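PDB 5EJY: myosin-I heavy chain from Dictyostelium discoideum, which is an actin-based motor with ATPase activity that acts in early phagocytosis and adhesion, represented here by the first MyTH4-FERM unit of its tail. Local coordinates for residues E310-F313 and Y314-Q317; K486-S489 and L490-Y494; I205-T208 and D209-K213. All blocks are in the same frame, centred on the assembly; numbering follows the deposited sequence. Where two conformers were deposited one is given.

Interaction 1 of 3, residues E310-F313 and Y314-Q317; sequences ENEF and YYHQ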
loop_
_atom_site.group_PDB
_atom_site.type_symbol
_atom_site.label_atom_id
_atom_site.label_comp_id
_atom_site.label_asym_id
_atom_site.label_seq_id
_atom_site.Cartn_x
_atom_site.Cartn_y
_atom_site.Cartn_z
ATOM N N GLU A 310 3.762 -3.363 21.257
ATOM C CA GLU A 310 3.031 -2.274 20.617
ATOM C C GLU A 310 3.440 -0.926 21.198
ATOM O O GLU A 310 3.686 0.034 20.463
ATOM C CB GLU A 310 1.532 -2.463 20.813
ATOM C CG GLU A 310 0.987 -3.778 20.245
ATOM C CD GLU A 310 -0.464 -3.990 20.586
ATOM O OE1 GLU A 310 -1.093 -3.045 21.114
ATOM O OE2 GLU A 310 -0.989 -5.097 20.321
ATOM N N ASN A 311 3.498 -0.857 22.522
ATOM C CA ASN A 311 3.775 0.410 23.196
ATOM C C ASN A 311 5.186 0.919 22.910
ATOM O O ASN A 311 5.381 2.110 22.734
ATOM C CB ASN A 311 3.491 0.317 24.702
ATOM C CG ASN A 311 2.008 0.164 25.004
ATOM O OD1 ASN A 311 1.158 0.421 24.153
ATOM N ND2 ASN A 311 1.690 -0.250 26.217
ATOM N N GLU A 312 6.162 0.016 22.834
ATOM C CA GLU A 312 7.534 0.404 22.470
ATOM C C GLU A 312 7.627 0.965 21.052
ATOM O O GLU A 312 8.314 1.966 20.819
ATOM C CB GLU A 312 8.503 -0.778 22.620
ATOM C CG GLU A 312 8.554 -1.358 24.022
ATOM C CD GLU A 312 9.222 -0.432 25.034
ATOM O OE1 GLU A 312 10.026 0.438 24.627
ATOM O OE2 GLU A 312 8.935 -0.577 26.243
ATOM N N PHE A 313 6.958 0.323 20.092
ATOM C CA PHE A 313 6.921 0.879 18.741
ATOM C C PHE A 313 6.327 2.290 18.831
ATOM O O PHE A 313 6.848 3.248 18.243
ATOM C CB PHE A 313 6.067 0.010 17.796
ATOM C CG PHE A 313 6.819 -1.156 17.163
ATOM C CD1 PHE A 313 8.151 -1.044 16.811
ATOM C CD2 PHE A 313 6.161 -2.360 16.896
ATOM C CE1 PHE A 313 8.830 -2.121 16.221
ATOM C CE2 PHE A 313 6.824 -3.427 16.306
ATOM C CZ PHE A 313 8.160 -3.308 15.968
ATOM N N TYR A 314 5.241 2.421 19.578
ATOM C CA TYR A 314 4.587 3.724 19.675
ATOM C C TYR A 314 5.460 4.826 20.299
ATOM O O TYR A 314 5.466 5.955 19.807
ATOM C CB TYR A 314 3.233 3.636 20.391
ATOM C CG TYR A 314 2.646 5.013 20.612
ATOM C CD1 TYR A 314 2.386 5.853 19.530
ATOM C CD2 TYR A 314 2.396 5.492 21.891
ATOM C CE1 TYR A 314 1.869 7.137 19.716
ATOM C CE2 TYR A 314 1.865 6.782 22.087
ATOM C CZ TYR A 314 1.604 7.587 21.000
ATOM O OH TYR A 314 1.088 8.860 21.196
ATOM N N TYR A 315 6.188 4.517 21.371
ATOM C CA TYR A 315 7.052 5.528 21.990
ATOM C C TYR A 315 8.038 6.109 20.987
ATOM O O TYR A 315 8.315 7.302 21.012
ATOM C CB TYR A 315 7.831 4.974 23.190
ATOM C CG TYR A 315 6.977 4.403 24.291
ATOM C CD1 TYR A 315 5.716 4.904 24.554
ATOM C CD2 TYR A 315 7.434 3.329 25.059
ATOM C CE1 TYR A 315 4.932 4.366 25.563
ATOM C CE2 TYR A 315 6.663 2.793 26.066
ATOM C CZ TYR A 315 5.415 3.312 26.315
ATOM O OH TYR A 315 4.646 2.767 27.320
ATOM N N HIS A 316 8.584 5.270 20.111
ATOM C CA HIS A 316 9.506 5.764 19.087
ATOM C C HIS A 316 8.801 6.731 18.150
ATOM O O HIS A 316 9.366 7.747 17.744
ATOM C CB HIS A 316 10.088 4.609 18.265
ATOM C CG HIS A 316 10.987 3.706 19.047
ATOM N ND1 HIS A 316 10.570 2.492 19.547
ATOM C CD2 HIS A 316 12.280 3.842 19.419
ATOM C CE1 HIS A 316 11.568 1.916 20.190
ATOM N NE2 HIS A 316 12.619 2.713 20.123
ATOM N N GLN A 317 7.571 6.383 17.789
ATOM C CA GLN A 317 6.747 7.211 16.903
ATOM C C GLN A 317 6.428 8.566 17.535
ATOM O O GLN A 317 6.597 9.605 16.904
ATOM C CB GLN A 317 5.451 6.467 16.585
ATOM C CG GLN A 317 4.344 7.297 15.960
ATOM C CD GLN A 317 3.125 6.448 15.634
ATOM O OE1 GLN A 317 3.258 5.263 15.336
ATOM N NE2 GLN A 317 1.937 7.036 15.724
#

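Interaction 2 of 3, residues K486-S489 and L490-Y494; sequences KLVS and LIKEY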
loop_
_atom_site.group_PDB
_atom_site.type_symbol
_atom_site.label_atom_id
_atom_site.label_comp_id
_atom_site.label_asym_id
_atom_site.label_seq_id
_atom_site.Cartn_x
_atom_site.Cartn_y
_atom_site.Cartn_z
ATOM N N LYS A 486 -6.344 10.107 5.296
ATOM C CA LYS A 486 -6.050 9.794 6.688
ATOM C C LYS A 486 -7.088 10.432 7.607
ATOM O O LYS A 486 -7.639 9.773 8.490
ATOM C CB LYS A 486 -4.646 10.270 7.081
ATOM C CG LYS A 486 -4.250 9.893 8.503
ATOM C CD LYS A 486 -2.874 10.432 8.894
ATOM C CE LYS A 486 -2.513 10.036 10.341
ATOM N NZ LYS A 486 -1.187 10.561 10.830
ATOM N N LEU A 487 -7.355 11.717 7.390
ATOM C CA LEU A 487 -8.308 12.429 8.243
ATOM C C LEU A 487 -9.717 11.832 8.125
ATOM O O LEU A 487 -10.359 11.555 9.132
ATOM C CB LEU A 487 -8.313 13.921 7.904
ATOM C CG LEU A 487 -9.226 14.787 8.780
ATOM C CD1 LEU A 487 -8.956 14.507 10.255
ATOM C CD2 LEU A 487 -8.994 16.250 8.455
ATOM N N VAL A 488 -10.194 11.631 6.899
ATOM C CA VAL A 488 -11.507 11.019 6.679
ATOM C C VAL A 488 -11.608 9.639 7.335
ATOM O O VAL A 488 -12.580 9.341 8.039
ATOM C CB VAL A 488 -11.835 10.888 5.170
ATOM C CG1 VAL A 488 -13.084 10.005 4.950
ATOM C CG2 VAL A 488 -12.026 12.269 4.531
ATOM N N SER A 489 -10.613 8.784 7.104
ATOM C CA SER A 489 -10.684 7.429 7.648
ATOM C C SER A 489 -10.577 7.415 9.171
ATOM O O SER A 489 -11.189 6.580 9.826
ATOM C CB SER A 489 -9.632 6.494 7.005
ATOM O OG SER A 489 -8.322 6.897 7.348
ATOM N N LEU A 490 -9.815 8.340 9.743
ATOM C CA LEU A 490 -9.740 8.422 11.201
ATOM C C LEU A 490 -11.114 8.768 11.762
ATOM O O LEU A 490 -11.570 8.173 12.733
ATOM C CB LEU A 490 -8.736 9.486 11.638
ATOM C CG LEU A 490 -7.256 9.141 11.490
ATOM C CD1 LEU A 490 -6.394 10.367 11.811
ATOM C CD2 LEU A 490 -6.904 7.960 12.402
ATOM N N ILE A 491 -11.783 9.737 11.149
ATOM C CA ILE A 491 -13.098 10.119 11.646
ATOM C C ILE A 491 -14.049 8.928 11.562
ATOM O O ILE A 491 -14.739 8.598 12.533
ATOM C CB ILE A 491 -13.664 11.330 10.901
ATOM C CG1 ILE A 491 -12.784 12.552 11.187
ATOM C CG2 ILE A 491 -15.120 11.584 11.340
ATOM C CD1 ILE A 491 -13.172 13.825 10.413
ATOM N N LYS A 492 -14.057 8.259 10.411
ATOM C CA LYS A 492 -14.925 7.101 10.233
ATOM C C LYS A 492 -14.592 5.937 11.175
ATOM O O LYS A 492 -15.498 5.297 11.718
ATOM C CB LYS A 492 -14.904 6.641 8.772
ATOM C CG LYS A 492 -15.506 7.681 7.821
ATOM C CD LYS A 492 -15.561 7.172 6.394
ATOM C CE LYS A 492 -16.637 7.890 5.591
ATOM N NZ LYS A 492 -16.326 9.322 5.390
ATOM N N GLU A 493 -13.304 5.652 11.365
ATOM C CA GLU A 493 -12.904 4.536 12.220
ATOM C C GLU A 493 -13.156 4.778 13.714
ATOM O O GLU A 493 -13.587 3.872 14.431
ATOM C CB GLU A 493 -11.431 4.184 11.995
ATOM C CG GLU A 493 -11.125 3.706 10.591
ATOM C CD GLU A 493 -11.452 2.236 10.395
ATOM O OE1 GLU A 493 -12.202 1.670 11.222
ATOM O OE2 GLU A 493 -10.943 1.644 9.420
ATOM N N TYR A 494 -12.866 5.980 14.201
ATOM C CA TYR A 494 -13.199 6.277 15.596
ATOM C C TYR A 494 -14.712 6.228 15.789
ATOM O O TYR A 494 -15.195 5.691 16.785
ATOM C CB TYR A 494 -12.643 7.627 16.048
ATOM C CG TYR A 494 -11.192 7.557 16.449
ATOM C CD1 TYR A 494 -10.789 6.814 17.558
ATOM C CD2 TYR A 494 -10.223 8.216 15.711
ATOM C CE1 TYR A 494 -9.446 6.737 17.922
ATOM C CE2 TYR A 494 -8.889 8.150 16.066
ATOM C CZ TYR A 494 -8.507 7.410 17.166
ATOM O OH TYR A 494 -7.183 7.369 17.501
#

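Interaction 3 of 3, residues I205-T208 and D209-K213; sequences ITAT and DGSLK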
loop_
_atom_site.group_PDB
_atom_site.type_symbol
_atom_site.label_atom_id
_atom_site.label_comp_id
_atom_site.label_asym_id
_atom_site.label_seq_id
_atom_site.Cartn_x
_atom_site.Cartn_y
_atom_site.Cartn_z
ATOM N N ILE A 205 9.444 -3.391 4.966
ATOM C CA ILE A 205 8.659 -2.416 5.726
ATOM C C ILE A 205 9.500 -1.877 6.884
ATOM O O ILE A 205 10.037 -2.646 7.680
ATOM C CB ILE A 205 7.398 -3.048 6.335
ATOM C CG1 ILE A 205 6.669 -3.966 5.334
ATOM C CG2 ILE A 205 6.482 -1.975 6.912
ATOM C CD1 ILE A 205 6.045 -3.251 4.178
ATOM N N THR A 206 9.599 -0.559 6.987
ATOM C CA THR A 206 10.347 0.051 8.078
ATOM C C THR A 206 9.478 0.176 9.331
ATOM O O THR A 206 8.368 0.688 9.266
ATOM C CB THR A 206 10.821 1.456 7.675
ATOM O OG1 THR A 206 11.576 1.367 6.461
ATOM C CG2 THR A 206 11.685 2.071 8.774
ATOM N N ALA A 207 9.985 -0.281 10.472
ATOM C CA ALA A 207 9.275 -0.115 11.737
ATOM C C ALA A 207 9.643 1.238 12.358
ATOM O O ALA A 207 10.559 1.905 11.888
ATOM C CB ALA A 207 9.601 -1.269 12.687
ATOM N N THR A 208 8.931 1.646 13.399
ATOM C CA THR A 208 9.163 2.965 14.003
ATOM C C THR A 208 10.552 3.084 14.641
ATOM O O THR A 208 11.086 4.184 14.779
ATOM C CB THR A 208 8.086 3.309 15.044
ATOM O OG1 THR A 208 8.086 2.318 16.079
ATOM C CG2 THR A 208 6.688 3.374 14.392
ATOM N N ASP A 209 11.146 1.953 15.020
ATOM C CA ASP A 209 12.479 1.962 15.608
ATOM C C ASP A 209 13.530 1.911 14.511
ATOM O O ASP A 209 14.723 1.728 14.773
ATOM C CB ASP A 209 12.660 0.789 16.572
ATOM C CG ASP A 209 12.484 -0.568 15.891
ATOM O OD1 ASP A 209 12.541 -0.636 14.639
ATOM O OD2 ASP A 209 12.307 -1.567 16.619
ATOM N N GLY A 210 13.083 2.069 13.271
ATOM C CA GLY A 210 14.000 2.109 12.149
ATOM C C GLY A 210 14.393 0.739 11.628
ATOM O O GLY A 210 15.035 0.635 10.585
ATOM N N SER A 211 14.014 -0.314 12.346
ATOM C CA SER A 211 14.343 -1.670 11.899
ATOM C C SER A 211 13.604 -2.038 10.615
ATOM O O SER A 211 12.543 -1.486 10.302
ATOM C CB SER A 211 14.065 -2.710 12.989
ATOM O OG SER A 211 12.676 -2.863 13.226
ATOM N N LEU A 212 14.174 -2.988 9.885
ATOM C CA LEU A 212 13.662 -3.377 8.588
ATOM C C LEU A 212 12.996 -4.752 8.640
ATOM O O LEU A 212 13.650 -5.739 8.945
ATOM C CB LEU A 212 14.816 -3.415 7.592
ATOM C CG LEU A 212 14.467 -2.685 6.308
ATOM C CD1 LEU A 212 13.125 -3.194 5.824
ATOM C CD2 LEU A 212 14.439 -1.185 6.568
ATOM N N LYS A 213 11.698 -4.803 8.344
ATOM C CA LYS A 213 10.957 -6.062 8.335
ATOM C C LYS A 213 10.671 -6.503 6.899
ATOM O O LYS A 213 10.386 -5.684 6.047
ATOM C CB LYS A 213 9.627 -5.912 9.065
ATOM C CG LYS A 213 9.689 -5.152 10.374
ATOM C CD LYS A 213 10.633 -5.776 11.356
ATOM C CE LYS A 213 10.572 -5.011 12.676
ATOM N NZ LYS A 213 11.490 -5.578 13.706
#

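Interaction 1 of 3, residues E310-F313 and Y314-Q317
N311 and Y315 meet in a local i to i+4 packing on helix 304-322, in the central lobe of the FERM domain. N311 O sits over the middle of one face of the Y315 ring, with Y315 CG 3.2 Å from it. The same oxygen accepts the backbone N-H of Y315, N to O 2.9 Å. The Y315 ring reaches this place because its CG lies beside the backbone N (chi1 -58°), which folds the ring back over the preceding turn. Its OH end passes N311 CB at 3.8 Å. E312 OE1 comes to the edge of the same ring, 3.9 Å from Y315 CD2, with the carboxylate nearly perpendicular to the ring. E312 also has a long, weak ion pair with K394. Y315 rests on V398 and E402 of helix 390-402.

E312 O is approached twice by H316. The ring atom H316 ND1 lies 2.6 Å from E312 O, but the bond is weak, its N-H...O angle being only 126°. The backbone H316 N gives a second weak bond, 3.4 Å from E312 O.

The buried side of the helix is held by partners beyond it. E310 forms a salt bridge to R237, and Y314 OH bonds N408 N while its ring meets F294 edge to face.

If the weak ring bond is real, H316 ND1 probably carries a proton. The carboxylate of E312, whose OE1 is 5.5 Å from H316 ND1, may favour a second proton on the imidazole.

Interaction 2 of 3, residues K486-S489 and L490-Y494
K486 O accepts the backbone N-H of L490, N to O 2.9 Å. S489 OG also stands 3.2 Å from K486 O, but its single proton can go instead to Q485 O, so that bond is not settled. The S489 hydroxyl receives K292 NZ as well. S489 OG lies between the backbone N and the carbonyl carbon (chi1 66°), which turns it back toward the preceding turn.

L490 folds back over the same carbonyl, with CG 3.1 Å from K486 O. In one of its two conformers K486 is extended, with its NZ on L411 O. In that conformer the K486 and L490 side chains run side by side, L490 CD1 4.0 Å from K486 CG.

This is the C-terminal helix 484-499 of the FERM C lobe, which has a PH-like fold. The helix lies against the strands: L487 and I491 meet through their CD1 atoms at 4.3 Å and pack on L429, L431, V467 and I469. L490 lies alongside K486 and touches L431 and V412. Replacing L490 by an alanine is likely to open a gap against strands 410-415 and 426-432 and take away the cover over K486 O.

On the outer side K492 bends at its last torsion (chi4 67°), bringing NZ to 3.3 Å from V488 CG1. E493 N donates to S489 O at 2.8 Å.

Interaction 3 of 3, residues I205-T208 and D209-K213
D209 turns its carboxylate back toward A207, with OD1 3.6 Å from A207 CB. Its CG lies between the backbone N and the carbonyl carbon (chi1 60°), which brings OD1 within reach of S211 N, an Asx turn.

G210 closes the type I turn from A207. Its N donates to A207 O at 2.9 Å, from above the carbonyl plane. Its positive phi (84°) would press a CB against the carbonyl oxygen of D209. This is a type I turn with a G1 bulge, common in tight beta hairpins.

S211 binds the aspartate twice. S211 OG lies 2.6 Å from D209 OD1 on the syn side, and S211 N reaches the same atom at 2.7 Å from the anti side, 28° out of the carboxylate plane. S211 O takes A207 N at 2.8 Å.

L212 pairs with T206 at a non-hydrogen-bonded position, its CD2 3.8 Å from T206 OG1.

K213 pairs with I205 by two backbone bonds, the shorter being I205 N to K213 O at 2.7 Å. The hairpin begins the ubiquitin-like first FERM lobe, and strand 201-207 pairs on its other edge with strand 285-291. K213 leans on L230 and sends its amine back to S211 OG in a weak bond.

K213, S211 and D209 thus form a chain with one weak link; the lysine's charge may help to steady the carboxylate.

How the interactions relate
From the N terminus, the chain passes through the MyTH4 helices and enters the FERM domain. Interaction 3 comes first and closes the tight loop between strands 201-207 and 212-217. Interactions 1 and 2 follow on single helices, about two turns each, and close no wide loop. The three lie in series, neither nested nor crossed. Interactions 3 and 1 touch: T208 OG1 probably bonds F313 O at 2.7 Å, and F313 packs on A207 and D209. This ties the first FERM lobe to the central one. Interaction 2 touches neither; its helix 484-499 packs on the strands of the C lobe. F294 bridges it to interaction 1: its ring meets Y314 and its backbone N bonds Y494 OH.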